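Local structure of PLP-Dependent L-Arginine Hydroxylase MppP (Streptomyces wadayamensis, 6C92) at residues A[84-89]-A[230-235]; A[111-116]-A[132-137]; A[187-192]-A[213-218]. The protein hydroxylates L-arginine with the help of pyridoxal 5'-phosphate, using an aspartate aminotransferase-like fold. All blocks are in the same frame, centred on the assembly; numbering follows the deposited sequence.

Contact 1. Residues A[84-89]-A[230-235]; sequences VLSCYS and AGLLVF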
loop_
_atom_site.group_PDB
_atom_site.type_symbol
_atom_site.label_atom_id
_atom_site.label_comp_id
_atom_site.label_asym_id
_atom_site.label_seq_id
_atom_site.Cartn_x
_atom_site.Cartn_y
_atom_site.Cartn_z
ATOM N N VAL A 84 12.492 -9.581 6.017
ATOM C CA VAL A 84 11.572 -9.559 4.888
ATOM C C VAL A 84 10.407 -8.688 5.316
ATOM O O VAL A 84 9.677 -9.054 6.243
ATOM C CB VAL A 84 11.083 -10.964 4.508
ATOM C CG1 VAL A 84 10.091 -10.862 3.392
ATOM C CG2 VAL A 84 12.269 -11.859 4.098
ATOM N N LEU A 85 10.237 -7.554 4.644
ATOM C CA LEU A 85 9.199 -6.584 4.968
ATOM C C LEU A 85 8.021 -6.771 4.013
ATOM O O LEU A 85 8.161 -6.588 2.794
ATOM C CB LEU A 85 9.763 -5.173 4.894
ATOM C CG LEU A 85 10.968 -4.862 5.808
ATOM C CD1 LEU A 85 11.468 -3.418 5.539
ATOM C CD2 LEU A 85 10.645 -5.087 7.261
ATOM N N SER A 86 6.870 -7.149 4.567
ATOM C CA SER A 86 5.683 -7.407 3.764
ATOM C C SER A 86 4.962 -6.094 3.527
ATOM O O SER A 86 4.546 -5.440 4.485
ATOM C CB SER A 86 4.747 -8.400 4.474
ATOM O OG SER A 86 5.407 -9.647 4.661
ATOM N N CYS A 87 4.785 -5.747 2.260
ATOM C CA CYS A 87 4.174 -4.502 1.822
ATOM C C CYS A 87 2.868 -4.775 1.082
ATOM O O CYS A 87 2.657 -5.859 0.528
ATOM C CB CYS A 87 5.131 -3.739 0.886
ATOM S SG CYS A 87 6.769 -3.447 1.620
ATOM N N TYR A 88 2.017 -3.747 0.992
ATOM C CA TYR A 88 0.730 -3.914 0.316
ATOM C C TYR A 88 0.911 -4.346 -1.133
ATOM O O TYR A 88 0.037 -5.015 -1.700
ATOM C CB TYR A 88 -0.073 -2.621 0.355
ATOM C CG TYR A 88 -0.393 -2.136 1.718
ATOM C CD1 TYR A 88 -1.152 -2.913 2.602
ATOM C CD2 TYR A 88 0.039 -0.884 2.139
ATOM C CE1 TYR A 88 -1.479 -2.451 3.865
ATOM C CE2 TYR A 88 -0.269 -0.414 3.410
ATOM C CZ TYR A 88 -1.017 -1.208 4.272
ATOM O OH TYR A 88 -1.351 -0.765 5.526
ATOM N N SER A 89 1.981 -3.899 -1.774
ATOM C CA SER A 89 2.251 -4.215 -3.159
ATOM C C SER A 89 3.736 -4.035 -3.394
ATOM O O SER A 89 4.416 -3.363 -2.624
ATOM C CB SER A 89 1.485 -3.311 -4.104
ATOM O OG SER A 89 2.083 -2.021 -4.101
ATOM N N ALA A 230 1.168 -9.410 -1.709
ATOM C CA ALA A 230 2.154 -8.623 -0.994
ATOM C C ALA A 230 3.372 -8.429 -1.866
ATOM O O ALA A 230 3.741 -9.317 -2.643
ATOM C CB ALA A 230 2.577 -9.289 0.305
ATOM N N GLY A 231 3.990 -7.261 -1.732
ATOM C CA GLY A 231 5.371 -7.092 -2.131
ATOM C C GLY A 231 6.241 -7.414 -0.928
ATOM O O GLY A 231 5.883 -7.116 0.204
ATOM N N LEU A 232 7.373 -8.048 -1.181
ATOM C CA LEU A 232 8.283 -8.462 -0.120
ATOM C C LEU A 232 9.606 -7.749 -0.338
ATOM O O LEU A 232 10.313 -8.019 -1.312
ATOM C CB LEU A 232 8.449 -9.973 -0.127
ATOM C CG LEU A 232 7.587 -10.990 0.595
ATOM C CD1 LEU A 232 6.194 -10.528 0.958
ATOM C CD2 LEU A 232 7.597 -12.263 -0.213
ATOM N N LEU A 233 9.925 -6.823 0.548
ATOM C CA LEU A 233 11.140 -6.031 0.449
ATOM C C LEU A 233 12.176 -6.695 1.339
ATOM O O LEU A 233 12.003 -6.744 2.563
ATOM C CB LEU A 233 10.854 -4.592 0.890
ATOM C CG LEU A 233 11.907 -3.502 0.856
ATOM C CD1 LEU A 233 12.425 -3.356 -0.487
ATOM C CD2 LEU A 233 11.206 -2.203 1.268
ATOM N N VAL A 234 13.230 -7.218 0.728
ATOM C CA VAL A 234 14.278 -7.956 1.428
ATOM C C VAL A 234 15.569 -7.178 1.256
ATOM O O VAL A 234 15.830 -6.654 0.171
ATOM C CB VAL A 234 14.421 -9.391 0.860
ATOM C CG1 VAL A 234 15.203 -10.255 1.801
ATOM C CG2 VAL A 234 13.038 -10.000 0.550
ATOM N N PHE A 235 16.383 -7.090 2.309
ATOM C CA PHE A 235 17.560 -6.232 2.237
ATOM C C PHE A 235 18.713 -6.851 3.012
ATOM O O PHE A 235 18.511 -7.604 3.971
ATOM C CB PHE A 235 17.244 -4.822 2.784
ATOM C CG PHE A 235 16.710 -4.845 4.173
ATOM C CD1 PHE A 235 17.556 -4.869 5.271
ATOM C CD2 PHE A 235 15.338 -4.929 4.386
ATOM C CE1 PHE A 235 17.046 -4.940 6.569
ATOM C CE2 PHE A 235 14.825 -5.000 5.664
ATOM C CZ PHE A 235 15.676 -5.006 6.761
#

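Contact 2. Residues A[111-116]-A[132-137]; sequences VHPTFD and VEEDAL. With EQJ ((E)-N~2~-({3-hydroxy-2-methyl-5-[(phosphonooxy)methyl]pyridin-4-yl}methylidene)-L-arginine), chain E.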
loop_
_atom_site.group_PDB
_atom_site.type_symbol
_atom_site.label_atom_id
_atom_site.label_comp_id
_atom_site.label_asym_id
_atom_site.label_seq_id
_atom_site.Cartn_x
_atom_site.Cartn_y
_atom_site.Cartn_z
ATOM N N VAL A 111 17.824 -1.139 -15.871
ATOM C CA VAL A 111 17.661 -1.904 -17.098
ATOM C C VAL A 111 16.613 -1.264 -17.993
ATOM O O VAL A 111 15.575 -0.759 -17.539
ATOM C CB VAL A 111 17.328 -3.371 -16.798
ATOM C CG1 VAL A 111 15.954 -3.522 -16.185
ATOM C CG2 VAL A 111 17.450 -4.208 -18.102
ATOM N N HIS A 112 16.892 -1.296 -19.292
ATOM C CA HIS A 112 16.084 -0.635 -20.281
ATOM C C HIS A 112 15.853 -1.592 -21.451
ATOM O O HIS A 112 16.820 -2.133 -21.982
ATOM C CB HIS A 112 16.805 0.635 -20.754
ATOM C CG HIS A 112 16.011 1.479 -21.704
ATOM N ND1 HIS A 112 16.319 1.583 -23.047
ATOM C CD2 HIS A 112 14.948 2.295 -21.501
ATOM C CE1 HIS A 112 15.463 2.404 -23.632
ATOM N NE2 HIS A 112 14.627 2.860 -22.716
ATOM N N PRO A 113 14.591 -1.855 -21.816
ATOM C CA PRO A 113 13.339 -1.368 -21.224
ATOM C C PRO A 113 13.007 -2.058 -19.906
ATOM O O PRO A 113 13.644 -3.049 -19.559
ATOM C CB PRO A 113 12.297 -1.732 -22.292
ATOM C CG PRO A 113 12.794 -3.021 -22.823
ATOM C CD PRO A 113 14.321 -2.879 -22.847
ATOM N N THR A 114 12.027 -1.530 -19.180
ATOM C CA THR A 114 11.438 -2.246 -18.055
ATOM C C THR A 114 10.099 -1.594 -17.752
ATOM O O THR A 114 9.714 -0.608 -18.388
ATOM C CB THR A 114 12.386 -2.257 -16.845
ATOM O OG1 THR A 114 12.007 -3.306 -15.941
ATOM C CG2 THR A 114 12.381 -0.948 -16.106
ATOM N N PHE A 115 9.376 -2.143 -16.771
ATOM C CA PHE A 115 8.076 -1.554 -16.483
ATOM C C PHE A 115 8.238 -0.103 -16.025
ATOM O O PHE A 115 9.103 0.222 -15.204
ATOM C CB PHE A 115 7.289 -2.346 -15.434
ATOM C CG PHE A 115 5.903 -1.767 -15.223
ATOM C CD1 PHE A 115 4.994 -1.735 -16.281
ATOM C CD2 PHE A 115 5.544 -1.168 -14.025
ATOM C CE1 PHE A 115 3.739 -1.163 -16.133
ATOM C CE2 PHE A 115 4.286 -0.595 -13.870
ATOM C CZ PHE A 115 3.385 -0.592 -14.928
ATOM N N ASP A 116 7.391 0.782 -16.553
ATOM C CA ASP A 116 7.702 2.198 -16.473
ATOM C C ASP A 116 7.510 2.781 -15.077
ATOM O O ASP A 116 8.152 3.792 -14.764
ATOM C CB ASP A 116 6.901 2.992 -17.531
ATOM C CG ASP A 116 5.412 3.156 -17.195
ATOM O OD1 ASP A 116 4.851 2.345 -16.442
ATOM O OD2 ASP A 116 4.805 4.120 -17.719
ATOM N N VAL A 132 20.604 0.948 -19.035
ATOM C CA VAL A 132 21.492 -0.140 -19.417
ATOM C C VAL A 132 20.707 -1.072 -20.330
ATOM O O VAL A 132 19.722 -1.671 -19.902
ATOM C CB VAL A 132 22.020 -0.890 -18.188
ATOM C CG1 VAL A 132 23.009 -1.965 -18.611
ATOM C CG2 VAL A 132 22.652 0.092 -17.186
ATOM N N GLU A 133 21.144 -1.206 -21.582
ATOM C CA GLU A 133 20.440 -2.088 -22.503
ATOM C C GLU A 133 20.634 -3.542 -22.104
ATOM O O GLU A 133 21.644 -3.921 -21.502
ATOM C CB GLU A 133 20.928 -1.881 -23.945
ATOM C CG GLU A 133 20.639 -0.501 -24.504
ATOM C CD GLU A 133 19.154 -0.209 -24.634
ATOM O OE1 GLU A 133 18.392 -1.088 -25.097
ATOM O OE2 GLU A 133 18.755 0.907 -24.251
ATOM N N GLU A 134 19.675 -4.382 -22.493
ATOM C CA GLU A 134 19.696 -5.763 -22.029
ATOM C C GLU A 134 20.918 -6.519 -22.532
ATOM O O GLU A 134 21.512 -7.312 -21.788
ATOM C CB GLU A 134 18.417 -6.486 -22.440
ATOM C CG GLU A 134 17.184 -6.071 -21.640
ATOM C CD GLU A 134 15.985 -6.979 -21.911
ATOM O OE1 GLU A 134 15.699 -7.224 -23.107
ATOM O OE2 GLU A 134 15.349 -7.468 -20.937
ATOM N N ASP A 135 21.323 -6.307 -23.785
ATOM C CA ASP A 135 22.451 -7.094 -24.277
ATOM C C ASP A 135 23.727 -6.745 -23.516
ATOM O O ASP A 135 24.540 -7.630 -23.207
ATOM C CB ASP A 135 22.594 -6.903 -25.791
ATOM C CG ASP A 135 21.532 -7.694 -26.580
ATOM O OD1 ASP A 135 20.974 -8.667 -26.022
ATOM O OD2 ASP A 135 21.253 -7.349 -27.749
ATOM N N ALA A 136 23.879 -5.473 -23.136
ATOM C CA ALA A 136 25.028 -5.052 -22.339
ATOM C C ALA A 136 24.963 -5.624 -20.924
ATOM O O ALA A 136 25.978 -6.057 -20.374
ATOM C CB ALA A 136 25.093 -3.529 -22.296
ATOM N N LEU A 137 23.779 -5.620 -20.305
ATOM C CA LEU A 137 23.668 -6.083 -18.922
ATOM C C LEU A 137 24.003 -7.560 -18.797
ATOM O O LEU A 137 24.692 -7.980 -17.859
ATOM C CB LEU A 137 22.252 -5.810 -18.422
ATOM C CG LEU A 137 21.886 -6.334 -17.024
ATOM C CD1 LEU A 137 22.710 -5.637 -15.959
ATOM C CD2 LEU A 137 20.392 -6.135 -16.792
HETATM C C01 EQJ E . 8.393 -5.709 -12.802
HETATM C C02 EQJ E . 7.238 -5.131 -11.989
HETATM C C04 EQJ E . 6.540 -4.252 -9.932
HETATM C C05 EQJ E . 5.260 -4.068 -10.428
HETATM C C06 EQJ E . 4.153 -3.442 -9.513
HETATM C C12 EQJ E . 4.951 -4.407 -11.777
HETATM C C13 EQJ E . 3.518 -4.223 -12.299
HETATM C C15 EQJ E . 1.767 -4.823 -13.978
HETATM C C16 EQJ E . 0.793 -3.808 -13.304
HETATM C C17 EQJ E . 1.126 -2.297 -13.311
HETATM C C18 EQJ E . 0.087 -1.579 -12.412
HETATM C C20 EQJ E . 1.130 0.386 -11.102
HETATM C C23 EQJ E . 1.835 -4.677 -15.501
HETATM C C26 EQJ E . 5.966 -4.968 -12.555
HETATM N N03 EQJ E . 7.489 -4.780 -10.733
HETATM N N14 EQJ E . 3.122 -4.839 -13.395
HETATM N N19 EQJ E . 0.397 -0.148 -12.270
HETATM N N21 EQJ E . 1.545 -0.561 -10.125
HETATM N N22 EQJ E . 1.412 1.669 -10.970
HETATM O O07 EQJ E . 3.113 -4.381 -9.349
HETATM O O09 EQJ E . 0.870 -3.127 -9.459
HETATM O O10 EQJ E . 1.152 -5.095 -7.899
HETATM O O11 EQJ E . 2.269 -2.909 -7.482
HETATM O O24 EQJ E . 2.877 -4.972 -16.097
HETATM O O25 EQJ E . 0.852 -4.295 -16.177
HETATM O O27 EQJ E . 5.727 -5.336 -13.857
HETATM P P08 EQJ E . 1.770 -3.855 -8.537
HETATM O O HOH W 1 17.537 -3.395 -24.156
#

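Contact 3. Residues A[187-192]-A[213-218]; sequences LDTSFR and WVVIED. With EQJ ((E)-N~2~-({3-hydroxy-2-methyl-5-[(phosphonooxy)methyl]pyridin-4-yl}methylidene)-L-arginine), chain E.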
loop_
_atom_site.group_PDB
_atom_site.type_symbol
_atom_site.label_atom_id
_atom_site.label_comp_id
_atom_site.label_asym_id
_atom_site.label_seq_id
_atom_site.Cartn_x
_atom_site.Cartn_y
_atom_site.Cartn_z
ATOM N N LEU A 187 17.151 -5.714 -7.066
ATOM C CA LEU A 187 16.459 -6.597 -7.991
ATOM C C LEU A 187 14.949 -6.532 -7.783
ATOM O O LEU A 187 14.462 -6.569 -6.643
ATOM C CB LEU A 187 16.907 -8.048 -7.806
ATOM C CG LEU A 187 18.399 -8.405 -7.826
ATOM C CD1 LEU A 187 18.506 -9.896 -7.650
ATOM C CD2 LEU A 187 19.064 -7.975 -9.133
ATOM N N ASP A 188 14.217 -6.470 -8.890
ATOM C CA ASP A 188 12.763 -6.670 -8.905
ATOM C C ASP A 188 12.497 -8.040 -9.531
ATOM O O ASP A 188 12.749 -8.245 -10.727
ATOM C CB ASP A 188 12.084 -5.537 -9.669
ATOM C CG ASP A 188 10.563 -5.714 -9.772
ATOM O OD1 ASP A 188 10.068 -6.860 -9.867
ATOM O OD2 ASP A 188 9.858 -4.691 -9.794
ATOM N N THR A 189 12.005 -8.980 -8.715
ATOM C CA THR A 189 11.828 -10.383 -9.092
ATOM C C THR A 189 10.353 -10.778 -9.075
ATOM O O THR A 189 9.984 -11.947 -8.883
ATOM C CB THR A 189 12.665 -11.275 -8.186
ATOM O OG1 THR A 189 12.244 -11.114 -6.819
ATOM C CG2 THR A 189 14.105 -10.874 -8.306
ATOM N N SER A 190 9.520 -9.781 -9.342
ATOM C CA SER A 190 8.074 -9.936 -9.433
ATOM C C SER A 190 7.622 -11.079 -10.351
ATOM O O SER A 190 6.637 -11.763 -10.050
ATOM C CB SER A 190 7.495 -8.602 -9.904
ATOM O OG SER A 190 6.158 -8.787 -10.291
ATOM N N PHE A 191 8.302 -11.306 -11.476
ATOM C CA PHE A 191 7.931 -12.384 -12.387
ATOM C C PHE A 191 8.674 -13.701 -12.128
ATOM O O PHE A 191 8.612 -14.616 -12.964
ATOM C CB PHE A 191 8.141 -11.933 -13.831
ATOM C CG PHE A 191 7.115 -10.939 -14.267
ATOM C CD1 PHE A 191 7.232 -9.597 -13.909
ATOM C CD2 PHE A 191 5.995 -11.346 -14.952
ATOM C CE1 PHE A 191 6.259 -8.680 -14.280
ATOM C CE2 PHE A 191 5.027 -10.443 -15.334
ATOM C CZ PHE A 191 5.146 -9.115 -14.995
ATOM N N ARG A 192 9.323 -13.840 -10.977
ATOM C CA ARG A 192 10.132 -15.028 -10.704
ATOM C C ARG A 192 9.359 -16.333 -10.908
ATOM O O ARG A 192 9.887 -17.297 -11.480
ATOM C CB ARG A 192 10.663 -14.968 -9.273
ATOM C CG ARG A 192 11.622 -16.087 -8.945
ATOM C CD ARG A 192 11.853 -16.146 -7.449
ATOM N NE ARG A 192 12.563 -15.006 -6.859
ATOM C CZ ARG A 192 13.870 -14.795 -6.938
ATOM N NH1 ARG A 192 14.654 -15.565 -7.693
ATOM N NH2 ARG A 192 14.413 -13.790 -6.251
ATOM N N TRP A 213 22.529 -4.981 -0.900
ATOM C CA TRP A 213 21.500 -5.403 -1.838
ATOM C C TRP A 213 20.096 -5.266 -1.280
ATOM O O TRP A 213 19.863 -5.267 -0.065
ATOM C CB TRP A 213 21.722 -6.855 -2.317
ATOM C CG TRP A 213 21.804 -7.907 -1.221
ATOM C CD1 TRP A 213 22.957 -8.427 -0.680
ATOM C CD2 TRP A 213 20.713 -8.557 -0.539
ATOM N NE1 TRP A 213 22.658 -9.348 0.294
ATOM C CE2 TRP A 213 21.291 -9.444 0.410
ATOM C CE3 TRP A 213 19.307 -8.464 -0.616
ATOM C CZ2 TRP A 213 20.521 -10.235 1.271
ATOM C CZ3 TRP A 213 18.537 -9.259 0.250
ATOM C CH2 TRP A 213 19.153 -10.142 1.170
ATOM N N VAL A 214 19.157 -5.183 -2.218
ATOM C CA VAL A 214 17.720 -5.157 -1.951
ATOM C C VAL A 214 17.060 -6.002 -3.018
ATOM O O VAL A 214 17.405 -5.889 -4.195
ATOM C CB VAL A 214 17.136 -3.723 -1.979
ATOM C CG1 VAL A 214 15.624 -3.781 -1.872
ATOM C CG2 VAL A 214 17.657 -2.884 -0.841
ATOM N N VAL A 215 16.112 -6.854 -2.627
ATOM C CA VAL A 215 15.286 -7.584 -3.580
ATOM C C VAL A 215 13.823 -7.254 -3.278
ATOM O O VAL A 215 13.389 -7.312 -2.117
ATOM C CB VAL A 215 15.523 -9.109 -3.510
ATOM C CG1 VAL A 215 14.646 -9.850 -4.521
ATOM C CG2 VAL A 215 16.997 -9.463 -3.725
ATOM N N ILE A 216 13.062 -6.934 -4.313
ATOM C CA ILE A 216 11.613 -6.791 -4.193
ATOM C C ILE A 216 10.964 -7.999 -4.847
ATOM O O ILE A 216 10.947 -8.113 -6.075
ATOM C CB ILE A 216 11.107 -5.482 -4.817
ATOM C CG1 ILE A 216 11.673 -4.302 -4.056
ATOM C CG2 ILE A 216 9.597 -5.411 -4.818
ATOM C CD1 ILE A 216 11.534 -3.011 -4.749
ATOM N N GLU A 217 10.422 -8.897 -4.032
ATOM C CA GLU A 217 9.608 -9.998 -4.518
ATOM C C GLU A 217 8.155 -9.532 -4.583
ATOM O O GLU A 217 7.784 -8.499 -4.016
ATOM C CB GLU A 217 9.719 -11.232 -3.611
ATOM C CG GLU A 217 11.135 -11.690 -3.226
ATOM C CD GLU A 217 11.749 -12.691 -4.195
ATOM O OE1 GLU A 217 12.902 -13.109 -3.936
ATOM O OE2 GLU A 217 11.099 -13.069 -5.192
ATOM N N ASP A 218 7.328 -10.300 -5.284
ATOM C CA ASP A 218 5.935 -9.920 -5.470
ATOM C C ASP A 218 5.135 -11.195 -5.624
ATOM O O ASP A 218 5.501 -12.048 -6.435
ATOM C CB ASP A 218 5.782 -9.051 -6.722
ATOM C CG ASP A 218 4.373 -8.545 -6.937
ATOM O OD1 ASP A 218 3.519 -8.657 -6.023
ATOM O OD2 ASP A 218 4.134 -8.014 -8.052
HETATM C C01 EQJ E . 8.393 -5.709 -12.802
HETATM C C02 EQJ E . 7.238 -5.131 -11.989
HETATM C C04 EQJ E . 6.540 -4.252 -9.932
HETATM C C05 EQJ E . 5.260 -4.068 -10.428
HETATM C C06 EQJ E . 4.153 -3.442 -9.513
HETATM C C12 EQJ E . 4.951 -4.407 -11.777
HETATM C C13 EQJ E . 3.518 -4.223 -12.299
HETATM C C15 EQJ E . 1.767 -4.823 -13.978
HETATM C C16 EQJ E . 0.793 -3.808 -13.304
HETATM C C17 EQJ E . 1.126 -2.297 -13.311
HETATM C C18 EQJ E . 0.087 -1.579 -12.412
HETATM C C20 EQJ E . 1.130 0.386 -11.102
HETATM C C23 EQJ E . 1.835 -4.677 -15.501
HETATM C C26 EQJ E . 5.966 -4.968 -12.555
HETATM N N03 EQJ E . 7.489 -4.780 -10.733
HETATM N N14 EQJ E . 3.122 -4.839 -13.395
HETATM N N19 EQJ E . 0.397 -0.148 -12.270
HETATM N N21 EQJ E . 1.545 -0.561 -10.125
HETATM N N22 EQJ E . 1.412 1.669 -10.970
HETATM O O07 EQJ E . 3.113 -4.381 -9.349
HETATM O O09 EQJ E . 0.870 -3.127 -9.459
HETATM O O10 EQJ E . 1.152 -5.095 -7.899
HETATM O O11 EQJ E . 2.269 -2.909 -7.482
HETATM O O24 EQJ E . 2.877 -4.972 -16.097
HETATM O O25 EQJ E . 0.852 -4.295 -16.177
HETATM O O27 EQJ E . 5.727 -5.336 -13.857
HETATM P P08 EQJ E . 1.770 -3.855 -8.537
HETATM O O HOH W 2 8.776 -12.692 -6.417
HETATM O O HOH W 3 4.130 -12.111 -8.764
#

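Contact 1. Residues A[84-89]-A[230-235]
Leu85 and Leu233 bond to each other through both backbone groups, in an antiparallel ladder at the edge of the mixed seven-stranded sheet of the aspartate aminotransferase-like fold. Leu85 N reaches Leu233 O at 2.8 Å, and Leu233 N returns the bond to Leu85 O. Cys87 and Gly231 form the next hydrogen-bonded pair. Its Gly231 N to Cys87 O bond is bent to 139° at the hydrogen and comes from above the carbonyl plane. Val84 packs on the same face as Leu232 and Val234. Its two methyls divide the work. CG1, anti to the backbone N (chi1 177°), lies 3.8 Å from Leu232 CG, while CG2 runs beside the branches of Val234. Replacing Val84 by an alanine would probably open a gap beside Leu232 and Val234 and let the leucine end turn more freely. On the other face Leu85 meets Phe235 obliquely, with its CG at the ring edge and its CD1 3.7 Å from Phe235 CE2.

Helix 57-71 covers the Val84 face through His65 and Phe69. Its Glu61 and His65 also bond to Ser86 OG. Tyr247 of helix 243-250 packs on Leu85 and Cys87. Past the strand, Ser89 touches the cofactor-arginine adduct. It is also the N-cap of helix 90-102, its OG accepting from Val92 N.

Contact 2. Residues A[111-116]-A[132-137]
His112 and Glu133 pair side chain to side chain, and the peptide bond that follows His112 is cis, leading into Pro113. His112 ND1 donates to Glu133 OE2 at 2.8 Å. The carboxylate oxygen is met on its syn side, with the donor 25° out of the carboxylate plane. OE2 sits at the edge of the imidazole, near its plane; the carboxylate is turned 79° from the ring. Glu133 gets there by folding back: its chain bends at chi2 (-64°), which brings the carboxylate alongside the imidazole. Its other oxygen, OE1, accepts a hydrogen bond from water 1. That water also donates to His112 O at 2.6 Å and accepts from Glu134 N, so it ties the backbone carbonyl of His112 to the first turn of helix 134-139. Trp341 and His340 meet the His112 ring edge-to-face.

Behind this polar group the backbone bond from His112 N to Val132 O measures 2.9 Å. The apolar part is small. Val111 CG2 touches Leu137 CD2 at 3.8 Å, the two side chains crossing at about a right angle. Further along, Phe115 lays one ring face over the cofactor-arginine adduct, with its CZ 3.3 Å from C17 of the adduct. Asp116 OD1 lies over the opposite face. Asp116 is a known magnesium ligand of this protein, together with Asp120 at one of the two sites. The contact joins strands 107-112 and 128-133 of a beta-alpha-beta unit, linked by helix 116-124, whose first strand runs on into the active-site loop.

Contact 3. Residues A[187-192]-A[213-218]
Arg192 and Glu217 form a salt bridge in which the guanidinium grips the carboxylate side-on with two nitrogens. Arg192 NE donates to OE2 of Glu217 at 2.9 Å, nearly straight at 173° and within the guanidinium plane, on the syn lone pair. Arg192 NH2 reaches Glu217 OE1 at 2.8 Å, more tilted. The bend of the Glu217 chain at chi2 (-90°) carries the carboxylate back to the arginine.

Further hydrogen bonds add to this. Thr189 OG1 donates to Glu217 OE2 at 2.8 Å from above the carboxylate plane, so this oxygen has two protein donors. Tyr203 binds OE1. Water 3 bridges Ser190 O and Asp218 O.

The backbones run parallel. Ile216 N meets Leu187 O at 2.7 Å, Leu187 N bonds to Val214 O, and Thr189 N bonds to Ile216 O. Beside them Leu187 CD1 packs on Val215 CG2.

Asp188 faces the bound group. Its OD2 lies 2.5 Å from the pyridine nitrogen N03 of the adduct, while its OD1 accepts from Ser190 N at 3.0 Å in an Asx turn that steadies the carboxylate. Phe191 turns its ring edge to O27. Asp218 OD1 accepts from Gly220 N, and OD2 forms a salt bridge with Lys221. An aspartate at the pyridine nitrogen is the hallmark of the cofactor site in fold type I pyridoxal-phosphate enzymes.

In the fold
All three contacts are buried and belong to one mixed sheet. Contact 1 pairs an outermost strand, 84-87, with 231-235. Contact 3 is next to it, with centres about 9 Å apart, and the two join where strand 231-235 pairs antiparallel with 213-218. Contact 2 lies at the opposite edge of the sheet, on the other outermost strand, 128-133, its centre about 23 Å from that of contact 1, and includes the exposed Glu133. Contact 1 is mostly backbone ladder and apolar packing. Contact 3, nearest the chain centre, adds a buried salt bridge. Contact 2 relies on a histidine-carboxylate bond and a water. Contacts 2 and 3 both reach the adduct, through Phe115 and Asp188, and contact 1 touches it through Ser89.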